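Local coordinates for hypothetical protein SSO2273 (Sulfolobus solfataricus, PDB 2X4H), which probably binds DNA as a metal-dependent transcriptional repressor of the DtxR/MntR family, with zinc bound in the crystal, at residues I82-N94 with L125-L139. Residues are numbered along the deposited sequence; the frame is centred on the assembly and turned at random.
With ZN (zinc ion), chain N; ZN (zinc ion), chain M.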
loop_
_atom_site.group_PDB
_atom_site.type_symbol
_atom_site.label_atom_id
_atom_site.label_comp_id
_atom_site.label_asym_id
_atom_site.label_seq_id
_atom_site.Cartn_x
_atom_site.Cartn_y
_atom_site.Cartn_z
ATOM N N ILE C 82 14.534 0.955 -15.003
ATOM C CA ILE C 82 15.798 1.428 -15.562
ATOM C C ILE C 82 15.735 1.323 -17.067
ATOM O O ILE C 82 16.082 2.265 -17.776
ATOM C CB ILE C 82 16.997 0.643 -15.004
ATOM C CG1 ILE C 82 17.301 1.091 -13.559
ATOM C CG2 ILE C 82 18.233 0.816 -15.928
ATOM C CD1 ILE C 82 18.294 0.214 -12.778
ATOM N N LYS C 83 15.264 0.177 -17.546
ATOM C CA LYS C 83 14.995 -0.059 -18.959
ATOM C C LYS C 83 14.004 0.978 -19.491
ATOM O O LYS C 83 14.205 1.542 -20.554
ATOM C CB LYS C 83 14.457 -1.491 -19.149
ATOM C CG LYS C 83 14.242 -1.921 -20.595
ATOM C CD LYS C 83 13.804 -3.375 -20.787
ATOM C CE LYS C 83 13.701 -3.676 -22.289
ATOM N NZ LYS C 83 13.312 -5.078 -22.649
ATOM N N ALA C 84 12.932 1.249 -18.757
ATOM C CA ALA C 84 11.922 2.212 -19.226
ATOM C C ALA C 84 12.491 3.626 -19.347
ATOM O O ALA C 84 12.271 4.282 -20.357
ATOM C CB ALA C 84 10.657 2.205 -18.320
ATOM N N HIS C 85 13.230 4.069 -18.336
ATOM C CA HIS C 85 13.814 5.398 -18.317
ATOM C C HIS C 85 14.742 5.575 -19.528
ATOM O O HIS C 85 14.617 6.530 -20.303
ATOM C CB HIS C 85 14.572 5.657 -16.982
ATOM C CG HIS C 85 15.368 6.930 -16.975
ATOM N ND1 HIS C 85 14.781 8.179 -16.878
ATOM C CD2 HIS C 85 16.699 7.148 -17.142
ATOM C CE1 HIS C 85 15.724 9.105 -16.947
ATOM N NE2 HIS C 85 16.893 8.507 -17.140
ATOM N N ARG C 86 15.623 4.607 -19.728
ATOM C CA ARG C 86 16.695 4.717 -20.698
ATOM C C ARG C 86 16.245 4.458 -22.150
ATOM O O ARG C 86 16.724 5.119 -23.089
ATOM C CB ARG C 86 17.831 3.786 -20.250
ATOM C CG ARG C 86 18.503 4.286 -18.985
ATOM C CD ARG C 86 19.573 3.363 -18.413
ATOM N NE ARG C 86 20.093 3.944 -17.178
ATOM C CZ ARG C 86 20.912 3.351 -16.311
ATOM N NH1 ARG C 86 21.330 2.110 -16.469
ATOM N NH2 ARG C 86 21.276 4.006 -15.225
ATOM N N VAL C 87 15.316 3.525 -22.349
ATOM C CA VAL C 87 14.709 3.354 -23.661
ATOM C C VAL C 87 13.951 4.623 -24.085
ATOM O O VAL C 87 14.103 5.086 -25.215
ATOM C CB VAL C 87 13.799 2.118 -23.700
ATOM C CG1 VAL C 87 12.973 2.086 -24.982
ATOM C CG2 VAL C 87 14.644 0.834 -23.528
ATOM N N ILE C 88 13.150 5.201 -23.190
ATOM C CA ILE C 88 12.486 6.470 -23.492
ATOM C C ILE C 88 13.508 7.562 -23.825
ATOM O O ILE C 88 13.333 8.277 -24.804
ATOM C CB ILE C 88 11.549 6.919 -22.356
ATOM C CG1 ILE C 88 10.225 6.156 -22.432
ATOM C CG2 ILE C 88 11.222 8.417 -22.481
ATOM C CD1 ILE C 88 9.450 6.182 -21.156
ATOM N N GLU C 89 14.592 7.663 -23.060
ATOM C CA GLU C 89 15.602 8.671 -23.345
ATOM C C GLU C 89 16.092 8.599 -24.780
ATOM O O GLU C 89 16.282 9.628 -25.414
ATOM C CB GLU C 89 16.836 8.520 -22.462
ATOM C CG GLU C 89 16.638 8.902 -21.054
ATOM C CD GLU C 89 17.944 9.160 -20.319
ATOM O OE1 GLU C 89 18.972 8.473 -20.598
ATOM O OE2 GLU C 89 17.910 10.033 -19.414
ATOM N N ILE C 90 16.345 7.381 -25.259
ATOM C CA ILE C 90 16.835 7.167 -26.606
ATOM C C ILE C 90 15.834 7.640 -27.641
ATOM O O ILE C 90 16.221 8.307 -28.612
ATOM C CB ILE C 90 17.215 5.697 -26.878
ATOM C CG1 ILE C 90 18.521 5.363 -26.148
ATOM C CG2 ILE C 90 17.412 5.435 -28.403
ATOM C CD1 ILE C 90 18.922 3.908 -26.183
ATOM N N LEU C 91 14.558 7.296 -27.443
ATOM C CA LEU C 91 13.494 7.786 -28.332
ATOM C C LEU C 91 13.526 9.304 -28.361
ATOM O O LEU C 91 13.451 9.896 -29.430
ATOM C CB LEU C 91 12.099 7.293 -27.909
ATOM C CG LEU C 91 10.902 7.925 -28.636
ATOM C CD1 LEU C 91 10.914 7.578 -30.108
ATOM C CD2 LEU C 91 9.563 7.512 -27.936
ATOM N N LEU C 92 13.664 9.928 -27.200
ATOM C CA LEU C 92 13.542 11.378 -27.099
ATOM C C LEU C 92 14.719 12.077 -27.765
ATOM O O LEU C 92 14.540 13.064 -28.499
ATOM C CB LEU C 92 13.360 11.812 -25.642
ATOM C CG LEU C 92 12.080 11.316 -24.958
ATOM C CD1 LEU C 92 11.946 11.918 -23.583
ATOM C CD2 LEU C 92 10.824 11.611 -25.784
ATOM N N VAL C 93 15.920 11.531 -27.589
ATOM C CA VAL C 93 17.082 12.090 -28.271
ATOM C C VAL C 93 16.938 11.876 -29.774
ATOM O O VAL C 93 17.266 12.779 -30.564
ATOM C CB VAL C 93 18.405 11.523 -27.699
ATOM C CG1 VAL C 93 19.603 11.817 -28.603
ATOM C CG2 VAL C 93 18.645 12.076 -26.291
ATOM N N ASN C 94 16.439 10.710 -30.191
ATOM C CA ASN C 94 16.374 10.393 -31.647
ATOM C C ASN C 94 15.333 11.262 -32.363
ATOM O O ASN C 94 15.415 11.463 -33.589
ATOM C CB ASN C 94 16.048 8.924 -31.918
ATOM C CG ASN C 94 17.172 7.990 -31.571
ATOM O OD1 ASN C 94 18.252 8.404 -31.104
ATOM N ND2 ASN C 94 16.931 6.688 -31.794
ATOM N N LEU C 125 13.722 0.367 -31.410
ATOM C CA LEU C 125 14.938 1.193 -31.418
ATOM C C LEU C 125 16.206 0.391 -31.649
ATOM O O LEU C 125 17.306 0.926 -31.557
ATOM C CB LEU C 125 15.069 1.941 -30.099
ATOM C CG LEU C 125 13.932 2.927 -29.777
ATOM C CD1 LEU C 125 14.048 3.413 -28.295
ATOM C CD2 LEU C 125 13.890 4.099 -30.742
ATOM N N GLY C 126 16.064 -0.905 -31.902
ATOM C CA GLY C 126 17.182 -1.762 -32.225
ATOM C C GLY C 126 17.895 -2.348 -31.029
ATOM O O GLY C 126 19.102 -2.576 -31.102
ATOM N N LYS C 127 17.159 -2.610 -29.950
ATOM C CA LYS C 127 17.710 -3.206 -28.709
ATOM C C LYS C 127 18.950 -2.507 -28.157
ATOM O O LYS C 127 19.949 -3.150 -27.882
ATOM C CB LYS C 127 18.023 -4.685 -28.926
ATOM C CG LYS C 127 16.858 -5.451 -29.488
ATOM C CD LYS C 127 17.081 -6.942 -29.545
ATOM C CE LYS C 127 15.795 -7.599 -30.045
ATOM N NZ LYS C 127 15.948 -9.058 -30.244
ATOM N N PRO C 128 18.880 -1.190 -27.941
ATOM C CA PRO C 128 20.075 -0.457 -27.524
ATOM C C PRO C 128 20.652 -0.941 -26.194
ATOM O O PRO C 128 19.884 -1.250 -25.248
ATOM C CB PRO C 128 19.557 0.953 -27.335
ATOM C CG PRO C 128 18.053 0.787 -27.024
ATOM C CD PRO C 128 17.650 -0.371 -27.861
ATOM N N SER C 129 21.979 -0.956 -26.104
ATOM C CA SER C 129 22.677 -1.392 -24.874
ATOM C C SER C 129 22.881 -0.318 -23.803
ATOM O O SER C 129 23.048 -0.630 -22.642
ATOM C CB SER C 129 24.042 -1.938 -25.241
ATOM O OG SER C 129 23.882 -3.085 -26.025
ATOM N N TYR C 130 22.949 0.938 -24.222
ATOM C CA TYR C 130 23.283 2.030 -23.323
ATOM C C TYR C 130 22.460 3.256 -23.662
ATOM O O TYR C 130 22.175 3.511 -24.843
ATOM C CB TYR C 130 24.751 2.409 -23.489
ATOM C CG TYR C 130 25.747 1.400 -22.982
ATOM C CD1 TYR C 130 26.221 1.462 -21.695
ATOM C CD2 TYR C 130 26.248 0.417 -23.817
ATOM C CE1 TYR C 130 27.137 0.558 -21.233
ATOM C CE2 TYR C 130 27.150 -0.484 -23.371
ATOM C CZ TYR C 130 27.606 -0.412 -22.083
ATOM O OH TYR C 130 28.523 -1.337 -21.656
ATOM N N CYS C 131 22.134 4.040 -22.642
ATOM C CA CYS C 131 21.412 5.292 -22.827
ATOM C C CYS C 131 22.403 6.353 -23.278
ATOM O O CYS C 131 23.602 6.086 -23.346
ATOM C CB CYS C 131 20.696 5.689 -21.525
ATOM S SG CYS C 131 21.719 6.476 -20.267
ATOM N N PRO C 132 21.920 7.552 -23.617
ATOM C CA PRO C 132 22.822 8.625 -24.072
ATOM C C PRO C 132 23.802 9.158 -23.002
ATOM O O PRO C 132 24.730 9.883 -23.351
ATOM C CB PRO C 132 21.865 9.733 -24.486
ATOM C CG PRO C 132 20.535 9.074 -24.621
ATOM C CD PRO C 132 20.523 8.012 -23.593
ATOM N N HIS C 133 23.592 8.815 -21.726
ATOM C CA HIS C 133 24.560 9.126 -20.661
ATOM C C HIS C 133 25.588 8.001 -20.514
ATOM O O HIS C 133 26.465 8.087 -19.669
ATOM C CB HIS C 133 23.826 9.412 -19.319
ATOM C CG HIS C 133 22.783 10.469 -19.462
ATOM N ND1 HIS C 133 21.479 10.179 -19.801
ATOM C CD2 HIS C 133 22.876 11.820 -19.439
ATOM C CE1 HIS C 133 20.813 11.306 -19.973
ATOM N NE2 HIS C 133 21.632 12.315 -19.741
ATOM N N GLY C 134 25.480 6.951 -21.329
ATOM C CA GLY C 134 26.429 5.837 -21.291
ATOM C C GLY C 134 26.186 4.845 -20.161
ATOM O O GLY C 134 27.132 4.206 -19.675
ATOM N N LEU C 135 24.937 4.705 -19.731
ATOM C CA LEU C 135 24.604 3.745 -18.687
ATOM C C LEU C 135 23.788 2.597 -19.279
ATOM O O LEU C 135 23.033 2.801 -20.225
ATOM C CB LEU C 135 23.877 4.447 -17.553
ATOM C CG LEU C 135 24.574 5.674 -16.916
ATOM C CD1 LEU C 135 23.571 6.469 -16.039
ATOM C CD2 LEU C 135 25.852 5.312 -16.127
ATOM N N GLU C 136 23.965 1.394 -18.731
ATOM C CA GLU C 136 23.439 0.137 -19.297
ATOM C C GLU C 136 21.942 0.015 -19.287
ATOM O O GLU C 136 21.289 0.376 -18.317
ATOM C CB GLU C 136 23.970 -1.077 -18.542
ATOM C CG GLU C 136 25.007 -1.848 -19.276
ATOM C CD GLU C 136 25.704 -2.865 -18.404
ATOM O OE1 GLU C 136 25.011 -3.594 -17.663
ATOM O OE2 GLU C 136 26.951 -2.922 -18.456
ATOM N N ILE C 137 21.406 -0.572 -20.343
ATOM C CA ILE C 137 19.988 -0.803 -20.449
ATOM C C ILE C 137 19.747 -2.278 -20.215
ATOM O O ILE C 137 20.209 -3.079 -20.962
ATOM C CB ILE C 137 19.482 -0.367 -21.838
ATOM C CG1 ILE C 137 19.647 1.140 -21.998
ATOM C CG2 ILE C 137 18.028 -0.776 -22.059
ATOM C CD1 ILE C 137 19.216 1.699 -23.404
ATOM N N PRO C 138 19.035 -2.650 -19.147
ATOM C CA PRO C 138 18.712 -4.080 -18.986
ATOM C C PRO C 138 17.931 -4.644 -20.186
ATOM O O PRO C 138 17.329 -3.866 -20.955
ATOM C CB PRO C 138 17.841 -4.087 -17.735
ATOM C CG PRO C 138 18.326 -2.930 -16.938
ATOM C CD PRO C 138 18.661 -1.867 -17.955
ATOM N N LEU C 139 17.932 -5.966 -20.357
ATOM C CA LEU C 139 17.258 -6.589 -21.510
ATOM C C LEU C 139 15.739 -6.418 -21.465
ATOM O O LEU C 139 15.059 -6.955 -20.588
ATOM C CB LEU C 139 17.605 -8.082 -21.609
ATOM C CG LEU C 139 18.766 -8.488 -22.534
ATOM C CD1 LEU C 139 19.839 -7.397 -22.622
ATOM C CD2 LEU C 139 19.370 -9.821 -22.069
HETATM ZN ZN ZN N . 20.462 8.313 -19.442
HETATM ZN ZN ZN M . 18.412 9.660 -17.423
HETATM O O HOH W 1 17.696 3.728 -31.973
HETATM O O HOH W 2 19.788 7.951 -17.082
#
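Residues 125-139, an irregular tail, run back along one side of the helical segment 82-94, with CA atoms closest at Arg86 and Cys131 (5.2 Å). Glu89 bridges two zinc ions. Its OE1 binds one at 1.9 Å, together with Cys131 SG, His133 ND1 and a water. Its OE2 binds the other at 2.1 Å, with His85 NE2 and the same water; Cys103 completes that site. The carboxylate and the His133 ring are turned 44° apart. A type I turn from Cys131 to Gly134 presents the thiolate and the imidazole, and His133 N gives Cys131 SG a weak hydrogen bond. Such a paired site ties helix and tail together, consistent with the metal-binding domain of this family.

Arg86 lies beside the site. With chi1 at -69°, CG points away from the carbonyl carbon, and the extended chain runs past Cys131 CB to the tail. There NH1 donates a short, somewhat bent hydrogen bond (2.5 Å, 149°) to Glu136 O, which lies near the guanidinium plane, while Leu135 CB lies over the centre of one face. A leucine here would probably leave the Glu136 carbonyl without this donor and Leu135 without its flat partner.

Ile90 CD1 reaches Ile137 CD1 at 3.6 Å and presses tightly on the Pro128 ring. Leu125 CD1 packs on Val87 CG1 at 3.7 Å. At the other end, Ile82 CG2 meets Pro138 CD.

Lys83 NZ forms a salt bridge with Asp119 of helix 115-124, on which Val87 also packs. Helix 99-107 touches His85 and His133, and Leu91 meets Leu91 of the second subunit.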